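Local coordinates for protein actin depolymerization factor 2 (Plasmodium berghei, PDB 2XFA) that probably binds actin and promotes the disassembly of actin filaments in a rodent malaria parasite, at residues E140-A143 and I144-T148; L101-P104 and K105-M108; E15-Y18 and E19-L23. All coordinates share one frame; numbering follows the deposited sequence.

Read from the N terminus, the three contacts come in the order 3, 2, 1. Each lies on a single uninterrupted piece of chain, so none closes a loop, nests in another or crosses it. Contact 3 occupies helix 14-24, packed on strands 31-37, 41-48 and 73-81. Contact 2 spans the end of the loop after strand 89-97 and the start of helix 104-118. Contact 1 ends the chain on helix 137-146, which packs on strands 73-81, 89-97 and 126-130. Contacts 1 and 3 fall on opposite sides of the chain's centre, their centres 25 Å apart; both helices reach strand 73-81 of the mixed sheet. No two of the contacts touch.

Contact 1 (E140-A143 and I144-T148); sequences ELKA and IILNT
The carboxamide of Asn147 turns an amide N-H toward the peptide carbonyl of Ala143, with ND2 of Asn147 3.2 Å from Ala143 O. This bond is weak, its N-H...O angle only 127°. The same oxygen receives a stronger backbone bond, Asn147 N to Ala143 O at 2.9 Å. With CG anti to the carbonyl carbon, chi1 of -80° brings the amide back beside Ala143 O, and one carbonyl is shared by the main-chain and side-chain nitrogens of one residue. Asn147 is also the first residue to leave helical geometry, so these bonds mark the C-terminal end of helix 137-146. Before it the pattern is that of a regular alpha-helix: Ile144 N, Ile145 N and Leu146 N each bond the carbonyl four residues earlier, Ile145 N to Leu141 O being 2.8 Å. In the mixed beta-sheet fold of the ADF/cofilin family, the buried side of this helix lies on the sheet. There CD2 of Leu141 meets CD1 of Ile145 at 3.6 Å, the two branches crossing at a slant, and both residues rest on Met79. Ile144 turns to another flank, its CG1 passing 3.5 Å from Glu140 O. On the outer flank Leu146 CD1 sits 3.7 Å from Lys142 CG and 3.4 Å from Lys142 NZ. Lys142 runs extended as far as CE and bends at its last torsion, where its ammonium forms a salt bridge with Asp57.

Contact 2 (L101-P104 and K105-M108); sequences LSKP and KEKM
Lys103 O, the carbonyl of the N-cap residue, is gripped by two backbone donors from the first turn of helix 104-118. Lys107 N lies 3.0 Å from Lys103 O in the carbonyl plane, with a nearly straight N-H...O angle of 167°. Glu106 N is 2.9 Å from Lys103 O but comes from above that plane, and its bond is more bent, at 137°. Pro104 O accepts in turn from Met108 N at 2.9 Å. Pro104 itself occupies the first helical position, where its lack of an N-H costs nothing, since no earlier turn of the helix offers a carbonyl. Its ring packs instead against the next side chain, with CB of Pro104 3.6 Å from Lys105 CE.

The polar side chains look largely outside the segments for their partners. Ser102 OG stands by the carboxylate of Glu106, 3.3 Å from Glu106 CD and 3.5 Å from Glu106 OE2, but the angle is too poor for a hydrogen bond. Glu106 leaves its CA on the side away from the main-chain nitrogen (chi1 -164°) and stays extended, which carries OE2 to the backbone N-H of Cys72. The ammonium of Lys107 bonds Ser98 OG and Pro99 O, while CD of Lys107 lies 3.8 Å from Ser102 O. Lys103 NZ remains 5.7 Å from Glu106 OE1, opposite in charge but not in contact.

This is the N-terminal end of the long helix that in ADF/cofilin proteins carries much of the actin-binding surface. The first-turn carbonyls pair with N-H groups of the helix itself, whereas Glu106 and Lys107 bind the preceding loops. Tied to Cys72 N near the helix start, the carboxylate of Glu106 would probably be favoured by the helix dipole.

Contact 3 (E15-Y18 and E19-L23); sequences ECIY and EFNRL
Arg22 runs alongside Tyr18, one helical turn earlier, pointing the same way and meeting it along most of its length. CB of Arg22 lies 3.8 Å from Tyr18 O, the carbonyl that also accepts the Arg22 backbone N-H, and CG runs past the same oxygen. CD then comes over one face of the Tyr18 ring, displaced toward the rim: Arg22 CD is 3.3 Å from Tyr18 CZ and 3.6 Å from the ring centroid, a CH-pi contact. The bend at chi3 (61°) carries the guanidinium past the hydroxyl end, its plane 15° from that of the ring, without a stack; Arg22 NE is 4.0 Å from Tyr18 OH. Arg22 NE forms a salt bridge with Glu19 OE1, 3.3 Å away and in the guanidinium plane, whose hydrogen bond is weak. At the tip, Arg22 NH1 passes 3.9 Å from Tyr18 OH.

Glu19 joins this cluster to Glu15. While Glu19 OE1 also accepts from Asn29 ND2, Glu19 OE2 lies at the edge of the Tyr18 ring, 3.5 Å from Tyr18 CE2. Glu19 OE2 is also only 2.7 Å from Glu15 OE1, and the two carboxylates stand nearly perpendicular, at 84°. Oxygens this close suggest that one acid holds a proton. Along the main chain, bonds from Glu19, Phe20, Asn21 and Arg22 to the carbonyls four residues before keep the helix regular.

The i to i+4 pairing of Tyr18 with Arg22 is that of an alpha-helix. Helix 14-24 is amphipathic, with Cys16, Phe20 and Leu23 facing the central mixed sheet of the ADF/cofilin fold and Tyr18 lying outside.

Contact 1 (E140-A143 and I144-T148)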
loop_
_atom_site.group_PDB
_atom_site.type_symbol
_atom_site.label_atom_id
_atom_site.label_comp_id
_atom_site.label_asym_id
_atom_site.label_seq_id
_atom_site.Cartn_x
_atom_site.Cartn_y
_atom_site.Cartn_z
ATOM N N GLU A 140 -3.190 -12.293 -7.023
ATOM C CA GLU A 140 -3.381 -12.552 -5.614
ATOM C C GLU A 140 -4.149 -11.402 -4.959
ATOM O O GLU A 140 -5.103 -11.623 -4.233
ATOM C CB GLU A 140 -2.033 -12.771 -4.921
ATOM C CG GLU A 140 -2.130 -13.739 -3.762
ATOM C CD GLU A 140 -0.781 -14.152 -3.198
ATOM O OE1 GLU A 140 -0.294 -15.257 -3.557
ATOM O OE2 GLU A 140 -0.228 -13.381 -2.378
ATOM N N LEU A 141 -3.733 -10.168 -5.211
ATOM C CA LEU A 141 -4.433 -9.040 -4.606
ATOM C C LEU A 141 -5.903 -9.052 -5.019
ATOM O O LEU A 141 -6.777 -8.824 -4.192
ATOM C CB LEU A 141 -3.819 -7.713 -5.017
ATOM C CG LEU A 141 -3.587 -6.519 -4.090
ATOM C CD1 LEU A 141 -3.617 -5.241 -4.920
ATOM C CD2 LEU A 141 -4.503 -6.435 -2.897
ATOM N N LYS A 142 -6.165 -9.291 -6.303
ATOM C CA LYS A 142 -7.548 -9.353 -6.779
ATOM C C LYS A 142 -8.339 -10.440 -6.037
ATOM O O LYS A 142 -9.430 -10.179 -5.520
ATOM C CB LYS A 142 -7.600 -9.533 -8.305
ATOM C CG LYS A 142 -8.991 -9.360 -8.895
ATOM C CD LYS A 142 -8.930 -9.270 -10.428
ATOM C CE LYS A 142 -10.315 -9.375 -11.069
ATOM N NZ LYS A 142 -11.287 -8.375 -10.523
ATOM N N ALA A 143 -7.757 -11.635 -5.945
ATOM C CA ALA A 143 -8.380 -12.765 -5.264
ATOM C C ALA A 143 -8.696 -12.394 -3.833
ATOM O O ALA A 143 -9.789 -12.627 -3.350
ATOM C CB ALA A 143 -7.458 -13.982 -5.301
ATOM N N ILE A 144 -7.733 -11.800 -3.150
ATOM C CA ILE A 144 -7.973 -11.365 -1.782
ATOM C C ILE A 144 -9.109 -10.353 -1.735
ATOM O O ILE A 144 -10.104 -10.534 -1.048
ATOM C CB ILE A 144 -6.721 -10.742 -1.196
ATOM C CG1 ILE A 144 -5.736 -11.843 -0.800
ATOM C CG2 ILE A 144 -7.076 -9.891 0.000
ATOM C CD1 ILE A 144 -4.308 -11.318 -0.591
ATOM N N ILE A 145 -8.969 -9.280 -2.490
ATOM C CA ILE A 145 -10.001 -8.268 -2.484
ATOM C C ILE A 145 -11.388 -8.877 -2.742
ATOM O O ILE A 145 -12.338 -8.591 -2.011
ATOM C CB ILE A 145 -9.657 -7.134 -3.440
ATOM C CG1 ILE A 145 -8.329 -6.491 -3.001
ATOM C CG2 ILE A 145 -10.758 -6.116 -3.454
ATOM C CD1 ILE A 145 -7.812 -5.453 -3.932
ATOM N N LEU A 146 -11.493 -9.758 -3.734
ATOM C CA LEU A 146 -12.791 -10.316 -4.125
ATOM C C LEU A 146 -13.361 -11.366 -3.158
ATOM O O LEU A 146 -14.577 -11.493 -3.046
ATOM C CB LEU A 146 -12.751 -10.881 -5.549
ATOM C CG LEU A 146 -12.356 -9.834 -6.594
ATOM C CD1 LEU A 146 -12.436 -10.385 -8.023
ATOM C CD2 LEU A 146 -13.201 -8.563 -6.431
ATOM N N ASN A 147 -12.501 -12.120 -2.477
ATOM C CA ASN A 147 -12.972 -13.066 -1.462
ATOM C C ASN A 147 -13.206 -12.389 -0.122
ATOM O O ASN A 147 -12.960 -12.978 0.939
ATOM C CB ASN A 147 -12.001 -14.225 -1.290
ATOM C CG ASN A 147 -12.157 -15.257 -2.360
ATOM O OD1 ASN A 147 -13.237 -15.833 -2.532
ATOM N ND2 ASN A 147 -11.082 -15.504 -3.099
ATOM N N THR A 148 -13.669 -11.144 -0.190
ATOM C CA THR A 148 -14.030 -10.372 0.993
ATOM C C THR A 148 -12.790 -10.017 1.787
ATOM O O THR A 148 -12.640 -8.872 2.205
ATOM C CB THR A 148 -15.044 -11.128 1.896
ATOM O OG1 THR A 148 -16.352 -11.077 1.306
ATOM C CG2 THR A 148 -15.098 -10.508 3.290
ATOM O OXT THR A 148 -11.914 -10.854 2.009
#

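Contact 2 (L101-P104 and K105-M108)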
loop_
_atom_site.group_PDB
_atom_site.type_symbol
_atom_site.label_atom_id
_atom_site.label_comp_id
_atom_site.label_asym_id
_atom_site.label_seq_id
_atom_site.Cartn_x
_atom_site.Cartn_y
_atom_site.Cartn_z
ATOM N N LEU A 101 12.539 -12.273 -2.400
ATOM C CA LEU A 101 13.913 -11.958 -2.808
ATOM C C LEU A 101 14.444 -10.676 -2.184
ATOM O O LEU A 101 15.541 -10.232 -2.496
ATOM C CB LEU A 101 14.041 -11.899 -4.340
ATOM C CG LEU A 101 14.045 -13.286 -4.961
ATOM C CD1 LEU A 101 14.196 -13.193 -6.495
ATOM C CD2 LEU A 101 15.192 -14.113 -4.340
ATOM N N SER A 102 13.649 -10.063 -1.322
ATOM C CA SER A 102 14.132 -8.926 -0.570
ATOM C C SER A 102 15.062 -9.495 0.501
ATOM O O SER A 102 14.806 -10.577 1.035
ATOM C CB SER A 102 12.947 -8.169 0.037
ATOM O OG SER A 102 13.399 -7.189 0.941
ATOM N N LYS A 103 16.151 -8.797 0.794
ATOM C CA LYS A 103 17.096 -9.264 1.811
ATOM C C LYS A 103 16.480 -9.190 3.207
ATOM O O LYS A 103 15.653 -8.320 3.468
ATOM C CB LYS A 103 18.392 -8.455 1.754
ATOM C CG LYS A 103 18.209 -6.975 2.024
ATOM C CD LYS A 103 19.420 -6.186 1.576
ATOM C CE LYS A 103 19.643 -6.346 0.080
ATOM N NZ LYS A 103 20.719 -5.449 -0.428
ATOM N N PRO A 104 16.895 -10.098 4.111
ATOM C CA PRO A 104 16.281 -10.279 5.436
ATOM C C PRO A 104 16.350 -9.017 6.274
ATOM O O PRO A 104 15.360 -8.658 6.916
ATOM C CB PRO A 104 17.137 -11.369 6.087
ATOM C CG PRO A 104 17.906 -12.006 4.966
ATOM C CD PRO A 104 18.099 -10.932 3.943
ATOM N N LYS A 105 17.503 -8.355 6.259
ATOM C CA LYS A 105 17.687 -7.090 6.963
ATOM C C LYS A 105 16.512 -6.138 6.694
ATOM O O LYS A 105 16.076 -5.393 7.575
ATOM C CB LYS A 105 18.996 -6.445 6.506
ATOM C CG LYS A 105 20.000 -7.424 5.875
ATOM C CD LYS A 105 20.702 -8.276 6.940
ATOM C CE LYS A 105 19.843 -9.455 7.409
ATOM N NZ LYS A 105 20.010 -9.791 8.856
ATOM N N GLU A 106 16.004 -6.194 5.468
ATOM C CA GLU A 106 14.924 -5.334 4.996
ATOM C C GLU A 106 13.568 -5.933 5.337
ATOM O O GLU A 106 12.703 -5.256 5.899
ATOM C CB GLU A 106 15.065 -5.133 3.477
ATOM C CG GLU A 106 14.263 -3.969 2.906
ATOM C CD GLU A 106 14.192 -3.975 1.380
ATOM O OE1 GLU A 106 15.236 -4.201 0.709
ATOM O OE2 GLU A 106 13.086 -3.740 0.853
ATOM N N LYS A 107 13.367 -7.208 5.015
ATOM C CA LYS A 107 12.123 -7.867 5.412
ATOM C C LYS A 107 11.773 -7.627 6.889
ATOM O O LYS A 107 10.685 -7.161 7.208
ATOM C CB LYS A 107 12.168 -9.368 5.112
ATOM C CG LYS A 107 11.697 -9.726 3.713
ATOM C CD LYS A 107 11.855 -11.206 3.417
ATOM C CE LYS A 107 10.504 -11.903 3.365
ATOM N NZ LYS A 107 9.555 -11.282 2.392
ATOM N N MET A 108 12.692 -7.942 7.790
ATOM C CA MET A 108 12.415 -7.762 9.218
ATOM C C MET A 108 12.124 -6.306 9.579
ATOM O O MET A 108 11.143 -6.026 10.245
ATOM C CB MET A 108 13.532 -8.361 10.079
ATOM C CG MET A 108 13.572 -9.889 10.008
ATOM S SD MET A 108 14.836 -10.676 11.039
ATOM C CE MET A 108 14.010 -10.801 12.629
#

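Contact 3 (E15-Y18 and E19-L23)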
loop_
_atom_site.group_PDB
_atom_site.type_symbol
_atom_site.label_atom_id
_atom_site.label_comp_id
_atom_site.label_asym_id
_atom_site.label_seq_id
_atom_site.Cartn_x
_atom_site.Cartn_y
_atom_site.Cartn_z
ATOM N N GLU A 15 5.176 14.081 5.945
ATOM C CA GLU A 15 4.614 14.054 4.596
ATOM C C GLU A 15 3.771 12.786 4.395
ATOM O O GLU A 15 2.829 12.774 3.597
ATOM C CB GLU A 15 5.722 14.113 3.539
ATOM C CG GLU A 15 5.631 15.307 2.574
ATOM C CD GLU A 15 5.032 14.958 1.203
ATOM O OE1 GLU A 15 4.011 15.580 0.826
ATOM O OE2 GLU A 15 5.587 14.084 0.495
ATOM N N CYS A 16 4.114 11.725 5.120
ATOM C CA CYS A 16 3.427 10.444 4.970
ATOM C C CYS A 16 1.952 10.608 5.255
ATOM O O CYS A 16 1.111 10.250 4.425
ATOM C CB CYS A 16 4.008 9.395 5.908
ATOM S SG CYS A 16 5.574 8.730 5.337
ATOM N N ILE A 17 1.651 11.167 6.426
ATOM C CA ILE A 17 0.272 11.369 6.840
ATOM C C ILE A 17 -0.364 12.489 6.024
ATOM O O ILE A 17 -1.556 12.440 5.710
ATOM C CB ILE A 17 0.151 11.655 8.361
ATOM C CG1 ILE A 17 0.937 10.617 9.173
ATOM C CG2 ILE A 17 -1.298 11.640 8.792
ATOM C CD1 ILE A 17 2.424 10.894 9.245
ATOM N N TYR A 18 0.436 13.490 5.669
ATOM C CA TYR A 18 -0.037 14.562 4.806
ATOM C C TYR A 18 -0.690 13.974 3.568
ATOM O O TYR A 18 -1.822 14.304 3.247
ATOM C CB TYR A 18 1.121 15.473 4.389
ATOM C CG TYR A 18 0.769 16.510 3.338
ATOM C CD1 TYR A 18 -0.099 17.556 3.628
ATOM C CD2 TYR A 18 1.329 16.458 2.060
ATOM C CE1 TYR A 18 -0.420 18.508 2.670
ATOM C CE2 TYR A 18 1.020 17.416 1.096
ATOM C CZ TYR A 18 0.141 18.434 1.410
ATOM O OH TYR A 18 -0.181 19.388 0.471
ATOM N N GLU A 19 0.028 13.100 2.869
ATOM C CA GLU A 19 -0.468 12.557 1.604
ATOM C C GLU A 19 -1.624 11.591 1.794
ATOM O O GLU A 19 -2.581 11.587 1.012
ATOM C CB GLU A 19 0.654 11.877 0.814
ATOM C CG GLU A 19 1.756 12.834 0.345
ATOM C CD GLU A 19 1.254 13.922 -0.606
ATOM O OE1 GLU A 19 0.066 13.885 -1.009
ATOM O OE2 GLU A 19 2.062 14.816 -0.955
ATOM N N PHE A 20 -1.541 10.763 2.825
ATOM C CA PHE A 20 -2.669 9.894 3.143
ATOM C C PHE A 20 -3.944 10.705 3.366
ATOM O O PHE A 20 -5.024 10.354 2.890
ATOM C CB PHE A 20 -2.389 9.041 4.370
ATOM C CG PHE A 20 -3.609 8.285 4.844
ATOM C CD1 PHE A 20 -4.067 7.180 4.151
ATOM C CD2 PHE A 20 -4.320 8.714 5.949
ATOM C CE1 PHE A 20 -5.200 6.490 4.571
ATOM C CE2 PHE A 20 -5.458 8.030 6.371
ATOM C CZ PHE A 20 -5.900 6.930 5.686
ATOM N N ASN A 21 -3.825 11.802 4.090
ATOM C CA ASN A 21 -5.003 12.639 4.313
ATOM C C ASN A 21 -5.518 13.252 3.007
ATOM O O ASN A 21 -6.719 13.326 2.785
ATOM C CB ASN A 21 -4.741 13.699 5.387
ATOM C CG ASN A 21 -4.733 13.114 6.806
ATOM O OD1 ASN A 21 -4.052 13.623 7.696
ATOM N ND2 ASN A 21 -5.493 12.047 7.015
ATOM N N ARG A 22 -4.610 13.657 2.126
ATOM C CA ARG A 22 -5.012 14.123 0.802
ATOM C C ARG A 22 -5.733 13.023 0.009
ATOM O O ARG A 22 -6.617 13.315 -0.791
ATOM C CB ARG A 22 -3.804 14.671 0.026
ATOM C CG ARG A 22 -3.412 16.089 0.434
ATOM C CD ARG A 22 -2.031 16.487 -0.073
ATOM N NE ARG A 22 -1.923 16.462 -1.531
ATOM C CZ ARG A 22 -2.455 17.379 -2.334
ATOM N NH1 ARG A 22 -3.146 18.390 -1.820
ATOM N NH2 ARG A 22 -2.308 17.284 -3.650
ATOM N N LEU A 23 -5.345 11.766 0.235
ATOM C CA LEU A 23 -5.990 10.604 -0.394
ATOM C C LEU A 23 -7.363 10.324 0.201
ATOM O O LEU A 23 -8.349 10.161 -0.520
ATOM C CB LEU A 23 -5.124 9.348 -0.216
ATOM C CG LEU A 23 -5.696 8.017 -0.715
ATOM C CD1 LEU A 23 -4.591 7.059 -1.168
ATOM C CD2 LEU A 23 -6.548 7.362 0.350
#